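Local atomic coordinates of OxyR (Porphyromonas gingivalis, PDB entry 3HO7), a protein that probably binds DNA as a redox-sensitive LysR-type transcriptional activator, present here as the regulatory domain that follows its DNA-binding part. Residues M63-S68 and R187-A192; N14-P19 and S45-S50; H109-L114 and K131-R136; L86-R91 and T159-L164; S55-E60 and A70-L75. All coordinates share one frame; numbering follows the deposited sequence.

Contact 1 of 5, residues M63-S68 and R187-A192; sequences MAIIAS and REVRLA
Leu-191 has CG anti to its backbone N (chi1 -157°), while Met-63 turns CG beside its own N. The two side chains cross obliquely. Leu-191 CD2 presses on Met-63 CB at 3.5 Å, tighter than usual for two carbons. On the same face Ile-65 CG2 meets Val-189 CG1 at 3.8 Å. Ile-66 puts CG1 in the crowded position between N and the carbonyl carbon (chi1 60°). Its CD1 then reaches Ala-192 CB on the other face. The backbones form an antiparallel ladder. Ala-64 and Ala-192 are a hydrogen-bonded pair, and the bond from Ala-192 N to Ala-64 O (2.6 Å) is almost straight. Ile-66 and Arg-190 form the next such pair. Beyond the ladder a water bridges Ala-67 O and Glu-188 N. Arg-190 NH1 forms a salt bridge with Glu-188 OE1 at 2.7 Å, and Arg-190 NE holds Asp-77. Arg-187 passes Ala-67 CB with its CD and ends on Thr-20 O and Glu-83. Strand 63-66 lies between strands 11-17 and 184-194, and strand 75-89 follows. Helix 200-211 covers the face of Met-63 and Leu-191.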
# COMPACT_ATOMS: atom_id res chain seq x y z
N MET A 63 -9.84 17.88 -7.10
CA MET A 63 -10.82 17.05 -6.41
C MET A 63 -10.11 16.02 -5.56
O MET A 63 -8.93 15.72 -5.77
CB MET A 63 -11.72 16.34 -7.42
CG MET A 63 -12.30 17.24 -8.49
SD MET A 63 -13.24 16.35 -9.75
CE MET A 63 -13.74 17.72 -10.80
N ALA A 64 -10.83 15.46 -4.59
CA ALA A 64 -10.27 14.42 -3.74
C ALA A 64 -11.30 13.35 -3.43
O ALA A 64 -12.43 13.65 -3.03
CB ALA A 64 -9.71 15.01 -2.46
N ILE A 65 -10.90 12.09 -3.61
CA ILE A 65 -11.73 10.95 -3.25
C ILE A 65 -11.35 10.52 -1.84
O ILE A 65 -10.22 10.09 -1.60
CB ILE A 65 -11.52 9.79 -4.23
CG1 ILE A 65 -11.70 10.28 -5.67
CG2 ILE A 65 -12.49 8.65 -3.92
CD1 ILE A 65 -11.33 9.24 -6.72
N ILE A 66 -12.30 10.64 -0.92
CA ILE A 66 -12.03 10.38 0.49
C ILE A 66 -13.04 9.40 1.09
O ILE A 66 -14.04 9.08 0.46
CB ILE A 66 -12.03 11.68 1.30
CG1 ILE A 66 -13.40 12.37 1.18
CG2 ILE A 66 -10.92 12.61 0.83
CD1 ILE A 66 -13.49 13.68 1.94
N ALA A 67 -12.76 8.94 2.31
CA ALA A 67 -13.62 7.98 2.98
C ALA A 67 -14.32 8.61 4.18
O ALA A 67 -14.45 7.99 5.24
CB ALA A 67 -12.81 6.76 3.42
N SER A 68 -14.77 9.85 4.02
CA SER A 68 -15.43 10.58 5.09
C SER A 68 -15.85 11.96 4.60
O SER A 68 -15.41 12.42 3.55
CB SER A 68 -14.48 10.73 6.28
OG SER A 68 -13.33 11.48 5.92
N ARG A 187 -18.16 2.44 5.55
CA ARG A 187 -17.61 3.77 5.38
C ARG A 187 -18.25 4.40 4.16
O ARG A 187 -18.80 3.70 3.31
CB ARG A 187 -16.09 3.73 5.21
CG ARG A 187 -15.62 3.23 3.86
CD ARG A 187 -14.11 3.29 3.77
NE ARG A 187 -13.62 2.66 2.55
CZ ARG A 187 -12.33 2.56 2.25
NH1 ARG A 187 -11.42 3.04 3.08
NH2 ARG A 187 -11.95 1.98 1.12
N GLU A 188 -18.20 5.72 4.08
CA GLU A 188 -18.74 6.43 2.92
C GLU A 188 -17.60 6.97 2.08
O GLU A 188 -16.73 7.69 2.58
CB GLU A 188 -19.67 7.56 3.36
CG GLU A 188 -18.99 8.63 4.20
CD GLU A 188 -19.96 9.68 4.70
OE1 GLU A 188 -20.83 10.11 3.91
OE2 GLU A 188 -19.85 10.07 5.88
N VAL A 189 -17.59 6.59 0.80
CA VAL A 189 -16.62 7.11 -0.14
C VAL A 189 -17.23 8.33 -0.82
O VAL A 189 -18.31 8.25 -1.39
CB VAL A 189 -16.23 6.05 -1.19
CG1 VAL A 189 -15.21 6.62 -2.16
CG2 VAL A 189 -15.69 4.80 -0.51
N ARG A 190 -16.54 9.47 -0.73
CA ARG A 190 -17.09 10.73 -1.21
C ARG A 190 -16.10 11.46 -2.09
O ARG A 190 -14.90 11.22 -2.02
CB ARG A 190 -17.50 11.61 -0.02
CG ARG A 190 -18.39 10.89 0.99
CD ARG A 190 -18.79 11.80 2.15
NE ARG A 190 -19.66 12.89 1.71
CZ ARG A 190 -20.98 12.78 1.59
NH1 ARG A 190 -21.58 11.64 1.87
NH2 ARG A 190 -21.69 13.82 1.18
N LEU A 191 -16.61 12.36 -2.93
CA LEU A 191 -15.75 13.18 -3.77
C LEU A 191 -15.74 14.60 -3.23
O LEU A 191 -16.78 15.27 -3.20
CB LEU A 191 -16.24 13.18 -5.22
CG LEU A 191 -15.17 13.53 -6.26
CD1 LEU A 191 -15.81 13.88 -7.59
CD2 LEU A 191 -14.30 14.68 -5.77
N ALA A 192 -14.58 15.06 -2.78
CA ALA A 192 -14.47 16.37 -2.15
C ALA A 192 -13.79 17.39 -3.06
O ALA A 192 -12.97 17.04 -3.91
CB ALA A 192 -13.72 16.25 -0.83
O HOH W 1 -16.64 6.89 6.35

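Contact 2 of 5, residues N14-P19 and S45-S50; sequences NIAVLP and SEMQTS
Strands 11-17 and 40-46 are the two parallel strands of a beta-alpha-beta unit, joined through helix 22-36, and this contact is where their C-terminal ends meet. Three backbone bonds make the first shell. Ser-45 N donates to Ile-15 O, and Val-17 N donates to Ser-45 O at 2.7 Å. Met-47 N then reaches Val-17 O at 3.0 Å from 40° above the carbonyl plane, as the chain leaves the strand. Side chains fill in around this ladder. The extended Met-47 chain lays its SD against Ala-16 CB at 3.8 Å. Pro-19 rests its CD on Met-47 O at 3.4 Å. Leu-18 crosses Thr-49 obliquely, with CD2 near OG1. Gln-48 is the N-cap of helix 49-58, so the strand passes almost directly into the helix. Cys-52 of that helix touches Ala-16, Leu-18 and Met-47. Farther out, the second subunit continues the sheet through a parallel ladder at Ser-45. Ser-144 of that subunit donates its backbone N to Glu-46 OE2. Glu-46 OE1 instead lies 3.3 Å from Pro-19 CA and accepts from a water that also donates to Pro-19 O.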
# COMPACT_ATOMS: atom_id res chain seq x y z
N ASN A 14 -6.39 17.40 -11.64
CA ASN A 14 -5.55 16.85 -10.58
C ASN A 14 -6.41 16.31 -9.45
O ASN A 14 -7.01 17.07 -8.71
CB ASN A 14 -4.61 17.93 -10.05
CG ASN A 14 -3.80 18.59 -11.15
OD1 ASN A 14 -3.27 17.93 -12.03
ND2 ASN A 14 -3.71 19.92 -11.09
N ILE A 15 -6.46 14.99 -9.32
CA ILE A 15 -7.31 14.36 -8.32
C ILE A 15 -6.54 13.44 -7.38
O ILE A 15 -5.74 12.61 -7.80
CB ILE A 15 -8.45 13.56 -8.98
CG1 ILE A 15 -9.32 12.90 -7.90
CG2 ILE A 15 -7.90 12.52 -9.94
CD1 ILE A 15 -10.45 12.07 -8.46
N ALA A 16 -6.80 13.60 -6.08
CA ALA A 16 -6.18 12.77 -5.07
C ALA A 16 -7.09 11.62 -4.71
O ALA A 16 -8.31 11.69 -4.90
CB ALA A 16 -5.84 13.60 -3.84
N VAL A 17 -6.51 10.55 -4.19
CA VAL A 17 -7.27 9.38 -3.79
C VAL A 17 -6.63 8.74 -2.58
O VAL A 17 -5.40 8.67 -2.48
CB VAL A 17 -7.36 8.35 -4.93
CG1 VAL A 17 -8.26 7.19 -4.54
CG2 VAL A 17 -7.86 9.01 -6.21
N LEU A 18 -7.46 8.28 -1.65
CA LEU A 18 -6.95 7.59 -0.47
C LEU A 18 -6.27 6.29 -0.84
O LEU A 18 -6.66 5.61 -1.79
CB LEU A 18 -8.08 7.33 0.53
CG LEU A 18 -8.45 8.52 1.42
CD1 LEU A 18 -8.70 9.76 0.57
CD2 LEU A 18 -9.65 8.19 2.29
N PRO A 19 -5.24 5.92 -0.07
CA PRO A 19 -4.52 4.68 -0.29
C PRO A 19 -5.41 3.48 -0.02
O PRO A 19 -5.17 2.39 -0.54
CB PRO A 19 -3.39 4.73 0.75
CG PRO A 19 -3.34 6.14 1.23
CD PRO A 19 -4.72 6.66 1.09
N SER A 45 -3.14 11.19 -7.78
CA SER A 45 -2.18 11.13 -6.69
C SER A 45 -2.82 10.53 -5.44
O SER A 45 -3.96 10.85 -5.10
CB SER A 45 -1.62 12.52 -6.38
OG SER A 45 -2.67 13.43 -6.09
N GLU A 46 -2.09 9.65 -4.77
CA GLU A 46 -2.55 9.08 -3.51
C GLU A 46 -2.09 9.94 -2.34
O GLU A 46 -0.91 10.25 -2.21
CB GLU A 46 -2.05 7.64 -3.34
CG GLU A 46 -2.65 6.65 -4.32
CD GLU A 46 -2.31 5.20 -3.98
OE1 GLU A 46 -2.31 4.85 -2.78
OE2 GLU A 46 -2.04 4.42 -4.91
N MET A 47 -3.05 10.32 -1.50
CA MET A 47 -2.76 11.05 -0.27
C MET A 47 -3.69 10.55 0.82
O MET A 47 -4.78 10.06 0.53
CB MET A 47 -3.02 12.54 -0.44
CG MET A 47 -2.36 13.20 -1.62
SD MET A 47 -2.92 14.91 -1.70
CE MET A 47 -2.07 15.48 -3.17
N GLN A 48 -3.26 10.69 2.07
CA GLN A 48 -4.18 10.51 3.18
C GLN A 48 -5.03 11.76 3.31
O GLN A 48 -4.73 12.79 2.70
CB GLN A 48 -3.42 10.20 4.47
CG GLN A 48 -2.97 8.75 4.57
CD GLN A 48 -1.84 8.55 5.56
OE1 GLN A 48 -1.07 9.48 5.84
NE2 GLN A 48 -1.72 7.34 6.09
N THR A 49 -6.10 11.67 4.09
CA THR A 49 -7.11 12.73 4.16
C THR A 49 -6.53 14.12 4.41
O THR A 49 -6.90 15.08 3.75
CB THR A 49 -8.17 12.42 5.23
OG1 THR A 49 -8.74 11.13 4.97
CG2 THR A 49 -9.26 13.47 5.21
N SER A 50 -5.63 14.22 5.38
CA SER A 50 -5.04 15.50 5.74
C SER A 50 -4.47 16.21 4.51
O SER A 50 -4.80 17.37 4.25
CB SER A 50 -3.96 15.32 6.80
OG SER A 50 -4.45 14.54 7.88
O HOH W 2 -2.74 2.59 -1.94

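Contact 3 of 5, residues H109-L114 and K131-R136; sequences HRLWLL and KGLHER
Segment 109-114 runs past a type I beta turn, Gly-132 to Glu-135, closed by a bond from Glu-135 N to Gly-132 O. The His-109 ring comes close to this turn. Its CG sits beside the backbone N (chi1 -49°), which swings the ring to the turn. ND1 comes 2.8 Å from Gly-132 O and 2.5 Å from Glu-135 O. The Glu-135 side chain lies alongside the ring and points the same way, its carboxylate plane 27° from the ring plane. Glu-135 OE2 is 3.2 Å from His-109 CE1. Arg-136 bends at chi3 and turns back to the other chain segment. Its NE donates almost straight to His-109 O at 3.2 Å, well above the carbonyl plane. The same oxygen lies in the guanidinium plane, at its edge. Leu-133 O lies over one guanidinium face. Leu-113 CD1 crosses Leu-133 obliquely and meets its CD2 at 4.0 Å. Leu-113 also touches Cys-119, whose disulfide to Cys-128 is formed in this crystal. The contact thus joins the two flanks of the disulfide loop, the redox element expected of an OxyR protein. The chemistry is local: carbonyl and carboxylate oxygens crowd the His-109 ring and may favour its protonated form.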
# COMPACT_ATOMS: atom_id res chain seq x y z
N HIS A 109 -4.69 -7.89 21.06
CA HIS A 109 -3.25 -8.09 20.89
C HIS A 109 -2.90 -8.68 19.52
O HIS A 109 -1.72 -8.77 19.16
CB HIS A 109 -2.69 -8.99 22.00
CG HIS A 109 -3.11 -8.58 23.37
ND1 HIS A 109 -3.00 -7.28 23.83
CD2 HIS A 109 -3.64 -9.29 24.40
CE1 HIS A 109 -3.44 -7.22 25.07
NE2 HIS A 109 -3.83 -8.42 25.44
N ARG A 110 -3.91 -9.08 18.76
CA ARG A 110 -3.68 -9.66 17.44
C ARG A 110 -4.49 -8.95 16.36
O ARG A 110 -4.86 -9.54 15.35
CB ARG A 110 -4.02 -11.16 17.45
CG ARG A 110 -3.16 -11.97 18.42
CD ARG A 110 -3.59 -13.43 18.45
NE ARG A 110 -3.40 -14.09 17.16
CZ ARG A 110 -2.22 -14.48 16.69
NH1 ARG A 110 -1.12 -14.27 17.39
NH2 ARG A 110 -2.15 -15.08 15.51
N LEU A 111 -4.74 -7.66 16.59
CA LEU A 111 -5.53 -6.85 15.67
C LEU A 111 -4.64 -5.81 14.99
O LEU A 111 -3.83 -5.15 15.64
CB LEU A 111 -6.66 -6.15 16.43
CG LEU A 111 -7.57 -5.21 15.64
CD1 LEU A 111 -8.37 -6.00 14.61
CD2 LEU A 111 -8.51 -4.46 16.57
N TRP A 112 -4.79 -5.67 13.67
CA TRP A 112 -4.04 -4.67 12.94
C TRP A 112 -5.01 -3.60 12.48
O TRP A 112 -5.93 -3.87 11.72
CB TRP A 112 -3.34 -5.29 11.73
CG TRP A 112 -2.50 -6.48 12.06
CD1 TRP A 112 -2.77 -7.78 11.77
CD2 TRP A 112 -1.26 -6.48 12.77
NE1 TRP A 112 -1.77 -8.59 12.24
CE2 TRP A 112 -0.83 -7.82 12.86
CE3 TRP A 112 -0.46 -5.48 13.33
CZ2 TRP A 112 0.36 -8.18 13.49
CZ3 TRP A 112 0.71 -5.84 13.95
CH2 TRP A 112 1.11 -7.17 14.03
N LEU A 113 -4.79 -2.37 12.94
CA LEU A 113 -5.69 -1.28 12.61
C LEU A 113 -4.96 -0.17 11.87
O LEU A 113 -3.91 0.29 12.30
CB LEU A 113 -6.34 -0.71 13.87
CG LEU A 113 -7.23 -1.66 14.68
CD1 LEU A 113 -7.74 -0.96 15.92
CD2 LEU A 113 -8.38 -2.18 13.84
N LEU A 114 -5.53 0.25 10.75
CA LEU A 114 -4.96 1.36 10.02
C LEU A 114 -5.30 2.62 10.79
O LEU A 114 -6.45 2.85 11.13
CB LEU A 114 -5.55 1.43 8.61
CG LEU A 114 -5.24 0.24 7.70
CD1 LEU A 114 -6.18 0.21 6.50
CD2 LEU A 114 -3.79 0.27 7.25
N LYS A 131 -9.73 -1.89 25.02
CA LYS A 131 -8.69 -2.18 25.99
C LYS A 131 -7.78 -3.30 25.52
O LYS A 131 -8.24 -4.30 24.97
CB LYS A 131 -9.31 -2.54 27.34
CG LYS A 131 -10.30 -1.53 27.87
CD LYS A 131 -9.62 -0.22 28.24
CE LYS A 131 -10.62 0.77 28.81
NZ LYS A 131 -9.97 2.03 29.27
N GLY A 132 -6.48 -3.14 25.76
CA GLY A 132 -5.50 -4.16 25.40
C GLY A 132 -4.95 -3.99 23.99
O GLY A 132 -4.04 -4.72 23.59
N LEU A 133 -5.49 -3.04 23.25
CA LEU A 133 -5.06 -2.81 21.87
C LEU A 133 -3.55 -2.65 21.78
O LEU A 133 -2.88 -3.38 21.06
CB LEU A 133 -5.75 -1.57 21.29
CG LEU A 133 -5.31 -1.18 19.88
CD1 LEU A 133 -5.45 -2.35 18.92
CD2 LEU A 133 -6.09 0.03 19.37
N HIS A 134 -2.99 -1.76 22.58
CA HIS A 134 -1.59 -1.41 22.45
C HIS A 134 -0.66 -2.32 23.25
O HIS A 134 0.50 -2.00 23.47
CB HIS A 134 -1.37 0.07 22.78
CG HIS A 134 -2.09 1.00 21.85
ND1 HIS A 134 -3.40 1.38 22.06
CD2 HIS A 134 -1.70 1.60 20.70
CE1 HIS A 134 -3.78 2.19 21.09
NE2 HIS A 134 -2.77 2.34 20.25
N GLU A 135 -1.20 -3.44 23.72
CA GLU A 135 -0.41 -4.37 24.55
C GLU A 135 0.04 -5.55 23.72
O GLU A 135 -0.68 -6.49 23.55
CB GLU A 135 -1.24 -4.93 25.71
CG GLU A 135 -1.51 -4.00 26.89
CD GLU A 135 -2.58 -4.53 27.81
OE1 GLU A 135 -3.19 -3.73 28.52
OE2 GLU A 135 -2.85 -5.73 27.82
N ARG A 136 1.19 -5.39 23.09
CA ARG A 136 1.77 -6.45 22.29
C ARG A 136 3.23 -6.12 22.12
O ARG A 136 3.62 -4.95 22.20
CB ARG A 136 1.08 -6.52 20.93
CG ARG A 136 0.97 -5.18 20.21
CD ARG A 136 0.59 -5.36 18.75
NE ARG A 136 -0.79 -5.79 18.58
CZ ARG A 136 -1.79 -4.97 18.29
NH1 ARG A 136 -3.02 -5.44 18.15
NH2 ARG A 136 -1.57 -3.67 18.12

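Contact 4 of 5, residues L86-R91 and T159-L164; sequences LGYVSR and TFIPQL
Backbone bonds come first. Leu-86 and Ile-161 are an antiparallel hydrogen-bonded pair, in which Leu-86 N to Ile-161 O and Ile-161 N to Leu-86 O are both 2.8 Å. Tyr-88 and Thr-159 form a second such pair, in which Tyr-88 N donates to Thr-159 O at 2.7 Å and Thr-159 N returns a longer bond to Tyr-88 O. Gly-87 and Phe-160 are the non-hydrogen-bonded pair between them. The strand axes cross at 130°, so the ladder is strongly twisted.

Side-chain contacts form the second group. Tyr-88 has CG anti to the backbone N (chi1 -155°). Its CD1 meets Ile-161 CD1 at 3.6 Å, the two side chains crossing obliquely. Thr-159 CG2 lies at the edge of the tyrosine ring and meets Tyr-88 CB at 3.7 Å. On the opposite face Phe-160 turns its ring edge to the backbone, with CD1 3.7 Å from Gly-87 CA. Leu-86 and Gln-163 lie side by side, a methyl against an amide oxygen, and Leu-86 CD1 reaches Gln-163 OE1 at 3.4 Å.

The polar ends bond outward: Tyr-88 OH to Glu-153, and Thr-159 OG1 to Trp-112 O. Helix 145-153 covers Tyr-88 and Thr-159. Phe-160 meets the rings of Phe-127 and Phe-180. Strand 177-178 pairs with the other edge of strand 75-89, through Gly-87 and Arg-178.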
# COMPACT_ATOMS: atom_id res chain seq x y z
N LEU A 86 -15.08 -5.48 6.21
CA LEU A 86 -15.19 -6.92 6.44
C LEU A 86 -14.01 -7.40 7.26
O LEU A 86 -12.89 -6.89 7.13
CB LEU A 86 -15.26 -7.68 5.12
CG LEU A 86 -16.51 -7.50 4.25
CD1 LEU A 86 -16.41 -8.37 3.01
CD2 LEU A 86 -17.76 -7.82 5.04
N GLY A 87 -14.26 -8.38 8.12
CA GLY A 87 -13.20 -9.02 8.87
C GLY A 87 -12.32 -9.84 7.96
O GLY A 87 -12.81 -10.56 7.09
N TYR A 88 -11.02 -9.73 8.15
CA TYR A 88 -10.07 -10.56 7.44
C TYR A 88 -9.36 -11.33 8.54
O TYR A 88 -8.54 -10.77 9.27
CB TYR A 88 -9.11 -9.69 6.63
CG TYR A 88 -8.47 -10.36 5.44
CD1 TYR A 88 -9.25 -10.99 4.47
CD2 TYR A 88 -7.10 -10.35 5.26
CE1 TYR A 88 -8.67 -11.60 3.37
CE2 TYR A 88 -6.51 -10.96 4.17
CZ TYR A 88 -7.30 -11.58 3.22
OH TYR A 88 -6.70 -12.17 2.14
N VAL A 89 -9.70 -12.61 8.68
CA VAL A 89 -9.30 -13.39 9.85
C VAL A 89 -8.33 -14.50 9.47
O VAL A 89 -8.63 -15.33 8.63
CB VAL A 89 -10.53 -14.02 10.52
CG1 VAL A 89 -10.13 -14.71 11.82
CG2 VAL A 89 -11.60 -12.97 10.77
N SER A 90 -7.16 -14.53 10.12
CA SER A 90 -6.17 -15.56 9.82
C SER A 90 -6.70 -16.93 10.25
O SER A 90 -7.53 -17.03 11.14
CB SER A 90 -4.85 -15.28 10.54
OG SER A 90 -4.71 -16.11 11.67
N ARG A 91 -6.20 -17.97 9.60
CA ARG A 91 -6.64 -19.33 9.89
C ARG A 91 -6.22 -19.79 11.29
O ARG A 91 -6.66 -20.83 11.76
CB ARG A 91 -6.10 -20.29 8.82
CG ARG A 91 -6.46 -19.88 7.40
CD ARG A 91 -5.70 -20.68 6.36
NE ARG A 91 -5.95 -20.19 5.01
CZ ARG A 91 -6.96 -20.59 4.25
NH1 ARG A 91 -7.81 -21.51 4.70
NH2 ARG A 91 -7.11 -20.09 3.03
N THR A 159 -7.51 -8.21 10.64
CA THR A 159 -7.60 -6.85 10.14
C THR A 159 -8.93 -6.67 9.43
O THR A 159 -9.71 -7.62 9.30
CB THR A 159 -6.45 -6.53 9.16
OG1 THR A 159 -6.39 -5.12 8.94
CG2 THR A 159 -6.68 -7.24 7.83
N PHE A 160 -9.21 -5.45 8.96
CA PHE A 160 -10.46 -5.17 8.27
C PHE A 160 -10.22 -4.68 6.85
O PHE A 160 -9.40 -3.79 6.62
CB PHE A 160 -11.28 -4.15 9.07
CG PHE A 160 -11.67 -4.64 10.43
CD1 PHE A 160 -12.40 -5.81 10.58
CD2 PHE A 160 -11.31 -3.94 11.57
CE1 PHE A 160 -12.77 -6.28 11.83
CE2 PHE A 160 -11.68 -4.40 12.83
CZ PHE A 160 -12.40 -5.57 12.96
N ILE A 161 -10.92 -5.28 5.89
CA ILE A 161 -10.74 -4.92 4.49
C ILE A 161 -12.03 -4.37 3.88
O ILE A 161 -13.12 -4.68 4.33
CB ILE A 161 -10.25 -6.12 3.65
CG1 ILE A 161 -11.27 -7.25 3.66
CG2 ILE A 161 -8.90 -6.61 4.17
CD1 ILE A 161 -10.94 -8.37 2.69
N PRO A 162 -11.88 -3.53 2.84
CA PRO A 162 -13.02 -2.90 2.19
C PRO A 162 -13.72 -3.87 1.25
O PRO A 162 -13.07 -4.69 0.62
CB PRO A 162 -12.38 -1.75 1.40
CG PRO A 162 -10.89 -1.81 1.67
CD PRO A 162 -10.62 -3.18 2.18
N GLN A 163 -15.04 -3.75 1.15
CA GLN A 163 -15.84 -4.65 0.32
C GLN A 163 -15.32 -4.74 -1.11
O GLN A 163 -15.28 -5.82 -1.70
CB GLN A 163 -17.31 -4.23 0.33
CG GLN A 163 -18.15 -4.88 -0.76
CD GLN A 163 -18.16 -6.40 -0.67
OE1 GLN A 163 -18.14 -6.97 0.42
NE2 GLN A 163 -18.20 -7.06 -1.83
N LEU A 164 -14.93 -3.60 -1.68
CA LEU A 164 -14.49 -3.55 -3.07
C LEU A 164 -13.28 -4.44 -3.36
O LEU A 164 -13.01 -4.77 -4.51
CB LEU A 164 -14.18 -2.11 -3.49
CG LEU A 164 -15.36 -1.15 -3.56
CD1 LEU A 164 -14.92 0.22 -4.04
CD2 LEU A 164 -16.45 -1.71 -4.46

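Contact 5 of 5, residues S55-E60 and A70-L75; sequences SLLSGE and AETEGL
The C-terminal end of helix 49-58 packs here against the loop that leads into strand 75-89. The helix stops at Gly-59, which takes a positive phi. A firm bond joins Gly-59 N to Ser-55 O. Glu-60 N adds a weak bond to the same oxygen, so the helix end resembles a Schellman motif. On the other side Thr-72 to Leu-75 make a type II beta turn, closed by Leu-75 N on Thr-72 O. Gly-74 occupies its third position with a positive phi of 98°, as that turn favours.

Three leucines carry the contact, each with CG beside its backbone N. Leu-75 crosses both helix leucines obliquely. Its CD2 meets Leu-56 CB at 3.7 Å and Leu-57 CD2 at 3.8 Å. Leu-75 CD1 reaches Leu-56 CD1 at 4.1 Å. Leu-57 CD2 also lies over the turn, 3.8 Å from Glu-73 O, while its CD1 faces Thr-72 CG2 at 4.3 Å. Thr-72 OG1 donates to Ala-70 O at 2.6 Å, from above the carbonyl plane, so its hydroxyl is used within the loop. Gly-74 N bonds to Gln-195, in the loop after strand 184-194 of the same chain. Thr-72 OG1, Thr-72 O, Leu-75 N and Gly-74 N thus find their partners away from the helix, which is held to the loop by apolar contacts of the three leucines.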
# COMPACT_ATOMS: atom_id res chain seq x y z
N SER A 55 -4.46 20.12 0.24
CA SER A 55 -4.20 20.34 -1.18
C SER A 55 -5.40 20.97 -1.87
O SER A 55 -5.25 21.86 -2.70
CB SER A 55 -3.80 19.03 -1.86
OG SER A 55 -2.55 18.58 -1.38
N LEU A 56 -6.60 20.51 -1.53
CA LEU A 56 -7.82 21.08 -2.07
C LEU A 56 -7.90 22.58 -1.78
O LEU A 56 -8.11 23.38 -2.69
CB LEU A 56 -9.05 20.38 -1.51
CG LEU A 56 -9.50 19.09 -2.20
CD1 LEU A 56 -10.60 18.41 -1.40
CD2 LEU A 56 -9.97 19.39 -3.62
N LEU A 57 -7.72 22.95 -0.52
CA LEU A 57 -7.78 24.35 -0.12
C LEU A 57 -6.78 25.21 -0.88
O LEU A 57 -7.14 26.24 -1.46
CB LEU A 57 -7.57 24.51 1.39
CG LEU A 57 -8.78 24.28 2.29
CD1 LEU A 57 -8.40 24.45 3.75
CD2 LEU A 57 -9.92 25.23 1.92
N SER A 58 -5.52 24.78 -0.89
CA SER A 58 -4.44 25.55 -1.52
C SER A 58 -4.56 25.58 -3.05
O SER A 58 -4.08 26.51 -3.69
CB SER A 58 -3.08 24.99 -1.12
OG SER A 58 -2.85 23.72 -1.72
N GLY A 59 -5.19 24.56 -3.62
CA GLY A 59 -5.37 24.48 -5.06
C GLY A 59 -4.37 23.56 -5.74
O GLY A 59 -4.23 23.58 -6.96
N GLU A 60 -3.68 22.75 -4.94
CA GLU A 60 -2.73 21.77 -5.46
C GLU A 60 -3.46 20.67 -6.22
O GLU A 60 -2.90 20.08 -7.15
CB GLU A 60 -1.92 21.17 -4.31
CG GLU A 60 -0.89 20.13 -4.76
CD GLU A 60 -0.14 19.51 -3.59
OE1 GLU A 60 -0.33 19.97 -2.44
OE2 GLU A 60 0.63 18.55 -3.81
N ALA A 70 -15.66 15.92 4.58
CA ALA A 70 -14.54 16.83 4.77
C ALA A 70 -14.72 17.67 6.03
O ALA A 70 -13.76 17.95 6.75
CB ALA A 70 -14.36 17.72 3.56
N GLU A 71 -15.94 18.16 6.24
CA GLU A 71 -16.23 18.89 7.47
C GLU A 71 -15.14 19.93 7.67
O GLU A 71 -14.63 20.11 8.77
CB GLU A 71 -16.36 17.95 8.66
CG GLU A 71 -17.68 17.19 8.65
CD GLU A 71 -17.73 16.07 9.66
OE1 GLU A 71 -16.76 15.90 10.41
OE2 GLU A 71 -18.75 15.36 9.69
N THR A 72 -14.78 20.60 6.59
CA THR A 72 -13.72 21.59 6.61
C THR A 72 -14.18 22.88 5.94
O THR A 72 -14.63 22.87 4.80
CB THR A 72 -12.47 21.06 5.86
OG1 THR A 72 -12.02 19.85 6.48
CG2 THR A 72 -11.35 22.09 5.88
N GLU A 73 -14.08 23.99 6.67
CA GLU A 73 -14.44 25.28 6.10
C GLU A 73 -13.72 25.50 4.77
O GLU A 73 -12.50 25.37 4.69
CB GLU A 73 -14.10 26.41 7.09
CG GLU A 73 -14.25 27.81 6.51
CD GLU A 73 -15.66 28.09 6.02
OE1 GLU A 73 -16.62 27.62 6.66
OE2 GLU A 73 -15.81 28.79 4.99
N GLY A 74 -14.48 25.81 3.73
CA GLY A 74 -13.91 26.07 2.41
C GLY A 74 -13.96 24.87 1.48
O GLY A 74 -13.58 24.97 0.31
N LEU A 75 -14.43 23.74 2.00
CA LEU A 75 -14.54 22.53 1.19
C LEU A 75 -15.97 21.99 1.23
O LEU A 75 -16.78 22.41 2.05
CB LEU A 75 -13.58 21.45 1.70
CG LEU A 75 -12.08 21.75 1.68
CD1 LEU A 75 -11.30 20.49 2.03
CD2 LEU A 75 -11.67 22.28 0.32

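Overall arrangement
All five contacts lie in the LysR substrate-binding domain, whose family fold has two alpha/beta halves. Contacts 1, 2 and 5 cluster in one half, with centres 10 to 13 Å apart. Ala-16 bonds with Met-63 and Ile-65, so contacts 1 and 2 are neighbours in one sheet. Contacts 2 and 5 share helix 49-58. Contacts 3 and 4 belong to the other half, 16 Å apart between centres, and touch at Trp-112 and Thr-159. The centres of contacts 4 and 5 are about 31 Å apart. Along the chain contact 2 closes first, contacts 1 and 5 cross, contact 3 is nested inside contact 4, and contact 4 inside contact 1. Strands 75-89 and 184-194 tie the halves together.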